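Local coordinates for protein cytosine deaminase (Klebsiella pneumoniae, PDB 4R85) that deaminates cytosine-type bases, probably including 5-methylcytosine, by hydrolysis at an iron(II) centre in an amidohydrolase barrel, at residues K2-T16 with A29-A43. Residues are numbered along the deposited sequence; the frame is centred on the assembly and turned at random.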
loop_
_atom_site.group_PDB
_atom_site.type_symbol
_atom_site.label_atom_id
_atom_site.label_comp_id
_atom_site.label_asym_id
_atom_site.label_seq_id
_atom_site.Cartn_x
_atom_site.Cartn_y
_atom_site.Cartn_z
ATOM N N LYS A 2 -0.331 29.190 20.063
ATOM C CA LYS A 2 0.938 28.577 20.436
ATOM C C LYS A 2 0.842 27.055 20.418
ATOM O O LYS A 2 -0.158 26.481 20.853
ATOM C CB LYS A 2 1.367 29.059 21.821
ATOM C CG LYS A 2 2.686 28.476 22.313
ATOM C CD LYS A 2 2.914 28.783 23.793
ATOM C CE LYS A 2 3.044 30.279 24.049
ATOM N NZ LYS A 2 4.326 30.831 23.528
ATOM N N ILE A 3 1.878 26.406 19.896
ATOM C CA ILE A 3 1.970 24.953 19.938
ATOM C C ILE A 3 3.228 24.584 20.703
ATOM O O ILE A 3 4.309 25.058 20.370
ATOM C CB ILE A 3 2.059 24.337 18.535
ATOM C CG1 ILE A 3 0.873 24.779 17.665
ATOM C CG2 ILE A 3 2.115 22.824 18.638
ATOM C CD1 ILE A 3 1.062 24.497 16.198
ATOM N N ILE A 4 3.092 23.757 21.735
ATOM C CA ILE A 4 4.252 23.322 22.513
ATOM C C ILE A 4 4.513 21.822 22.363
ATOM O O ILE A 4 3.645 21.078 21.894
ATOM C CB ILE A 4 4.108 23.644 24.018
ATOM C CG1 ILE A 4 2.920 22.894 24.636
ATOM C CG2 ILE A 4 3.989 25.154 24.248
ATOM C CD1 ILE A 4 2.827 23.049 26.162
ATOM N N ASN A 5 5.713 21.402 22.767
ATOM C CA ASN A 5 6.094 19.993 22.807
ATOM C C ASN A 5 6.027 19.335 21.437
ATOM O O ASN A 5 5.674 18.159 21.312
ATOM C CB ASN A 5 5.222 19.217 23.799
ATOM C CG ASN A 5 5.414 19.672 25.231
ATOM O OD1 ASN A 5 6.502 20.106 25.623
ATOM N ND2 ASN A 5 4.353 19.568 26.027
ATOM N N ALA A 6 6.363 20.096 20.403
ATOM C CA ALA A 6 6.282 19.583 19.046
ATOM C C ALA A 6 7.645 19.123 18.568
ATOM O O ALA A 6 8.654 19.777 18.826
ATOM C CB ALA A 6 5.737 20.639 18.113
ATOM N N ARG A 7 7.672 17.985 17.887
ATOM C CA ARG A 7 8.879 17.567 17.192
ATOM C C ARG A 7 8.907 18.208 15.816
ATOM O O ARG A 7 7.858 18.460 15.212
ATOM C CB ARG A 7 8.925 16.049 17.053
ATOM C CG ARG A 7 8.892 15.306 18.378
ATOM C CD ARG A 7 10.236 15.307 19.061
ATOM N NE ARG A 7 11.239 14.621 18.259
ATOM C CZ ARG A 7 11.494 13.320 18.330
ATOM N NH1 ARG A 7 12.434 12.795 17.554
ATOM N NH2 ARG A 7 10.818 12.547 19.176
ATOM N N LEU A 8 10.107 18.473 15.316
ATOM C CA LEU A 8 10.270 18.868 13.919
ATOM C C LEU A 8 11.033 17.760 13.211
ATOM O O LEU A 8 11.676 16.932 13.863
ATOM C CB LEU A 8 10.999 20.208 13.814
ATOM C CG LEU A 8 10.220 21.381 14.413
ATOM C CD1 LEU A 8 11.068 22.644 14.382
ATOM C CD2 LEU A 8 8.889 21.598 13.666
ATOM N N ARG A 9 10.944 17.722 11.887
ATOM C CA ARG A 9 11.501 16.600 11.132
ATOM C C ARG A 9 13.012 16.472 11.274
ATOM O O ARG A 9 13.743 17.455 11.152
ATOM C CB ARG A 9 11.109 16.682 9.651
ATOM C CG ARG A 9 9.651 16.341 9.393
ATOM C CD ARG A 9 9.381 16.176 7.901
ATOM N NE ARG A 9 10.304 15.200 7.326
ATOM C CZ ARG A 9 10.961 15.371 6.184
ATOM N NH1 ARG A 9 10.789 16.484 5.476
ATOM N NH2 ARG A 9 11.774 14.418 5.743
ATOM N N ARG A 10 13.462 15.248 11.545
ATOM C CA ARG A 10 14.886 14.926 11.613
ATOM C C ARG A 10 15.650 15.734 12.661
ATOM O O ARG A 10 16.832 16.032 12.485
ATOM C CB ARG A 10 15.541 15.070 10.233
ATOM C CG ARG A 10 14.921 14.167 9.174
ATOM C CD ARG A 10 15.484 14.454 7.790
ATOM N NE ARG A 10 16.807 13.869 7.589
ATOM C CZ ARG A 10 17.504 13.981 6.461
ATOM N NH1 ARG A 10 17.004 14.658 5.433
ATOM N NH2 ARG A 10 18.700 13.418 6.360
ATOM N N GLN A 11 14.965 16.088 13.747
ATOM C CA GLN A 11 15.604 16.732 14.894
ATOM C C GLN A 11 15.165 16.038 16.175
ATOM O O GLN A 11 14.075 15.463 16.233
ATOM C CB GLN A 11 15.257 18.218 14.955
ATOM C CG GLN A 11 15.746 19.012 13.765
ATOM C CD GLN A 11 15.649 20.505 13.991
ATOM O OE1 GLN A 11 14.853 21.190 13.348
ATOM N NE2 GLN A 11 16.465 21.020 14.906
ATOM N N GLU A 12 16.009 16.073 17.202
ATOM C CA GLU A 12 15.659 15.389 18.442
ATOM C C GLU A 12 14.971 16.307 19.455
ATOM O O GLU A 12 14.244 15.830 20.329
ATOM C CB GLU A 12 16.881 14.709 19.072
ATOM C CG GLU A 12 16.515 13.519 19.957
ATOM C CD GLU A 12 17.696 12.971 20.749
ATOM O OE1 GLU A 12 18.833 12.988 20.224
ATOM O OE2 GLU A 12 17.483 12.528 21.901
ATOM N N ALA A 13 15.190 17.615 19.334
ATOM C CA ALA A 13 14.651 18.568 20.312
ATOM C C ALA A 13 13.147 18.798 20.150
ATOM O O ALA A 13 12.599 18.605 19.069
ATOM C CB ALA A 13 15.392 19.889 20.226
ATOM N N LEU A 14 12.489 19.203 21.234
ATOM C CA LEU A 14 11.085 19.610 21.187
ATOM C C LEU A 14 11.003 21.115 20.941
ATOM O O LEU A 14 11.871 21.867 21.387
ATOM C CB LEU A 14 10.381 19.266 22.501
ATOM C CG LEU A 14 10.130 17.782 22.795
ATOM C CD1 LEU A 14 9.643 17.596 24.224
ATOM C CD2 LEU A 14 9.125 17.201 21.812
ATOM N N PHE A 15 9.964 21.559 20.239
ATOM C CA PHE A 15 9.857 22.970 19.889
ATOM C C PHE A 15 8.522 23.588 20.260
ATOM O O PHE A 15 7.489 22.919 20.264
ATOM C CB PHE A 15 10.091 23.175 18.389
ATOM C CG PHE A 15 11.476 22.825 17.935
ATOM C CD1 PHE A 15 12.425 23.815 17.752
ATOM C CD2 PHE A 15 11.827 21.507 17.684
ATOM C CE1 PHE A 15 13.705 23.496 17.332
ATOM C CE2 PHE A 15 13.101 21.182 17.261
ATOM C CZ PHE A 15 14.045 22.182 17.091
ATOM N N THR A 16 8.560 24.878 20.575
ATOM C CA THR A 16 7.351 25.688 20.654
ATOM C C THR A 16 7.224 26.529 19.384
ATOM O O THR A 16 8.195 27.138 18.933
ATOM C CB THR A 16 7.363 26.592 21.897
ATOM O OG1 THR A 16 7.091 25.791 23.052
ATOM C CG2 THR A 16 6.311 27.679 21.793
ATOM N N ALA A 29 13.366 26.240 20.360
ATOM C CA ALA A 29 13.693 24.948 20.949
ATOM C C ALA A 29 13.441 24.970 22.457
ATOM O O ALA A 29 13.724 25.967 23.123
ATOM C CB ALA A 29 15.140 24.583 20.659
ATOM N N GLN A 30 12.910 23.872 22.988
ATOM C CA GLN A 30 12.679 23.744 24.425
ATOM C C GLN A 30 13.765 22.895 25.067
ATOM O O GLN A 30 14.377 22.054 24.405
ATOM C CB GLN A 30 11.318 23.096 24.698
ATOM C CG GLN A 30 10.168 23.692 23.912
ATOM C CD GLN A 30 8.863 22.931 24.109
ATOM O OE1 GLN A 30 7.835 23.295 23.537
ATOM N NE2 GLN A 30 8.899 21.873 24.919
ATOM N N ALA A 31 13.984 23.110 26.360
ATOM C CA ALA A 31 14.962 22.344 27.128
ATOM C C ALA A 31 14.483 20.910 27.320
ATOM O O ALA A 31 15.281 19.974 27.336
ATOM C CB ALA A 31 15.216 23.004 28.473
ATOM N N ALA A 32 13.172 20.748 27.464
ATOM C CA ALA A 32 12.571 19.429 27.618
ATOM C C ALA A 32 11.059 19.524 27.489
ATOM O O ALA A 32 10.517 20.584 27.181
ATOM C CB ALA A 32 12.946 18.810 28.967
ATOM N N MET A 33 10.393 18.401 27.723
ATOM C CA MET A 33 8.940 18.351 27.756
ATOM C C MET A 33 8.407 19.333 28.804
ATOM O O MET A 33 8.881 19.360 29.949
ATOM C CB MET A 33 8.491 16.926 28.076
ATOM C CG MET A 33 7.059 16.641 27.755
ATOM S SD MET A 33 6.791 16.439 25.990
ATOM C CE MET A 33 5.014 16.289 25.982
ATOM N N GLN A 34 7.437 20.152 28.410
ATOM C CA GLN A 34 6.901 21.184 29.297
ATOM C C GLN A 34 5.447 20.932 29.673
ATOM O O GLN A 34 4.665 20.478 28.853
ATOM C CB GLN A 34 7.029 22.556 28.637
ATOM C CG GLN A 34 8.476 22.957 28.366
ATOM C CD GLN A 34 8.603 24.261 27.598
ATOM O OE1 GLN A 34 7.604 24.869 27.208
ATOM N NE2 GLN A 34 9.841 24.697 27.378
ATOM N N THR A 35 5.084 21.229 30.916
ATOM C CA THR A 35 3.680 21.193 31.313
ATOM C C THR A 35 2.904 22.246 30.509
ATOM O O THR A 35 3.492 23.220 30.031
ATOM C CB THR A 35 3.517 21.440 32.814
ATOM O OG1 THR A 35 4.087 22.709 33.149
ATOM C CG2 THR A 35 4.226 20.345 33.616
ATOM N N ALA A 36 1.596 22.039 30.353
ATOM C CA ALA A 36 0.752 22.898 29.515
ATOM C C ALA A 36 0.883 24.385 29.848
ATOM O O ALA A 36 1.321 24.747 30.939
ATOM C CB ALA A 36 -0.704 22.458 29.604
ATOM N N ASP A 37 0.500 25.242 28.906
ATOM C CA ASP A 37 0.712 26.680 29.067
ATOM C C ASP A 37 -0.380 27.545 28.437
ATOM O O ASP A 37 -0.400 27.745 27.221
ATOM C CB ASP A 37 2.088 27.075 28.510
ATOM C CG ASP A 37 2.280 28.583 28.431
ATOM O OD1 ASP A 37 2.476 29.222 29.492
ATOM O OD2 ASP A 37 2.245 29.124 27.302
ATOM N N ALA A 38 -1.274 28.059 29.283
ATOM C CA ALA A 38 -2.321 29.003 28.880
ATOM C C ALA A 38 -3.077 28.604 27.614
ATOM O O ALA A 38 -3.192 29.397 26.679
ATOM C CB ALA A 38 -1.748 30.410 28.731
ATOM N N GLY A 39 -3.587 27.380 27.587
ATOM C CA GLY A 39 -4.403 26.937 26.475
ATOM C C GLY A 39 -3.663 26.912 25.151
ATOM O O GLY A 39 -4.254 27.140 24.095
ATOM N N ALA A 40 -2.362 26.652 25.207
ATOM C CA ALA A 40 -1.589 26.378 24.006
ATOM C C ALA A 40 -1.939 24.973 23.540
ATOM O O ALA A 40 -2.420 24.159 24.328
ATOM C CB ALA A 40 -0.104 26.479 24.300
ATOM N N ILE A 41 -1.708 24.681 22.268
ATOM C CA ILE A 41 -1.909 23.330 21.770
ATOM C C ILE A 41 -0.726 22.463 22.174
ATOM O O ILE A 41 0.421 22.783 21.859
ATOM C CB ILE A 41 -2.076 23.310 20.241
ATOM C CG1 ILE A 41 -3.378 24.009 19.853
ATOM C CG2 ILE A 41 -2.077 21.889 19.730
ATOM C CD1 ILE A 41 -3.567 24.179 18.367
ATOM N N ASP A 42 -1.000 21.380 22.896
ATOM C CA ASP A 42 0.058 20.472 23.326
ATOM C C ASP A 42 0.225 19.343 22.317
ATOM O O ASP A 42 -0.617 18.445 22.220
ATOM C CB ASP A 42 -0.235 19.911 24.722
ATOM C CG ASP A 42 0.966 19.191 25.340
ATOM O OD1 ASP A 42 1.960 18.927 24.633
ATOM O OD2 ASP A 42 0.902 18.871 26.543
ATOM N N ALA A 43 1.315 19.401 21.556
ATOM C CA ALA A 43 1.607 18.382 20.557
ATOM C C ALA A 43 1.988 17.053 21.207
ATOM O O ALA A 43 1.985 16.014 20.551
ATOM C CB ALA A 43 2.706 18.850 19.624
HETATM O O HOH W 1 -3.034 28.398 21.636
HETATM O O HOH W 2 13.608 19.436 23.959
#
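Q30, in the loop after strand 23-29, is hydrogen-bonded to N5, where strand 2-7 is broken. This ties the loop to the four-stranded sheet of the small beta domain, built from both ends of the chain, beside the TIM barrel of this amidohydrolase. The sheet is mixed. Strand 41-42 runs parallel to strand 2-7: hydrogen bonds run from I41 N to K2 O, from I4 N to I41 O and from A43 N to I4 O. At the other border, F15 and A29 form an antiparallel non-hydrogen-bonded pair.

The backbone bends sharply at N5, a buried residue with positive phi. N5 CB lies 3.4 Å from D42 OD1, with M33 CE also close. N5 CG packs against the same methyl. N5 OD1 accepts two bonds, from Q34 N at 2.9 Å and from Q30 NE2 at 3.1 Å. N5 ND2 donates two bonds, both near its own amide plane: one to Q34 O, the other to D42 OD1 at 2.8 Å, arriving over the face of that carboxylate. Four bonds thus fix the rotation of the amide.

Q30 crosses N5 at about a right angle, with the amide planes 66° apart. Its straight side chain (chi2 174°) carries the amide across to strands 2-7 and 14-20. Q30 NE2 also donates to A32 O. Q30 OE1 accepts N5 N at 2.9 Å and the T16 hydroxyl, OG1, at 2.6 Å, one donor on each side of the Q30 amide.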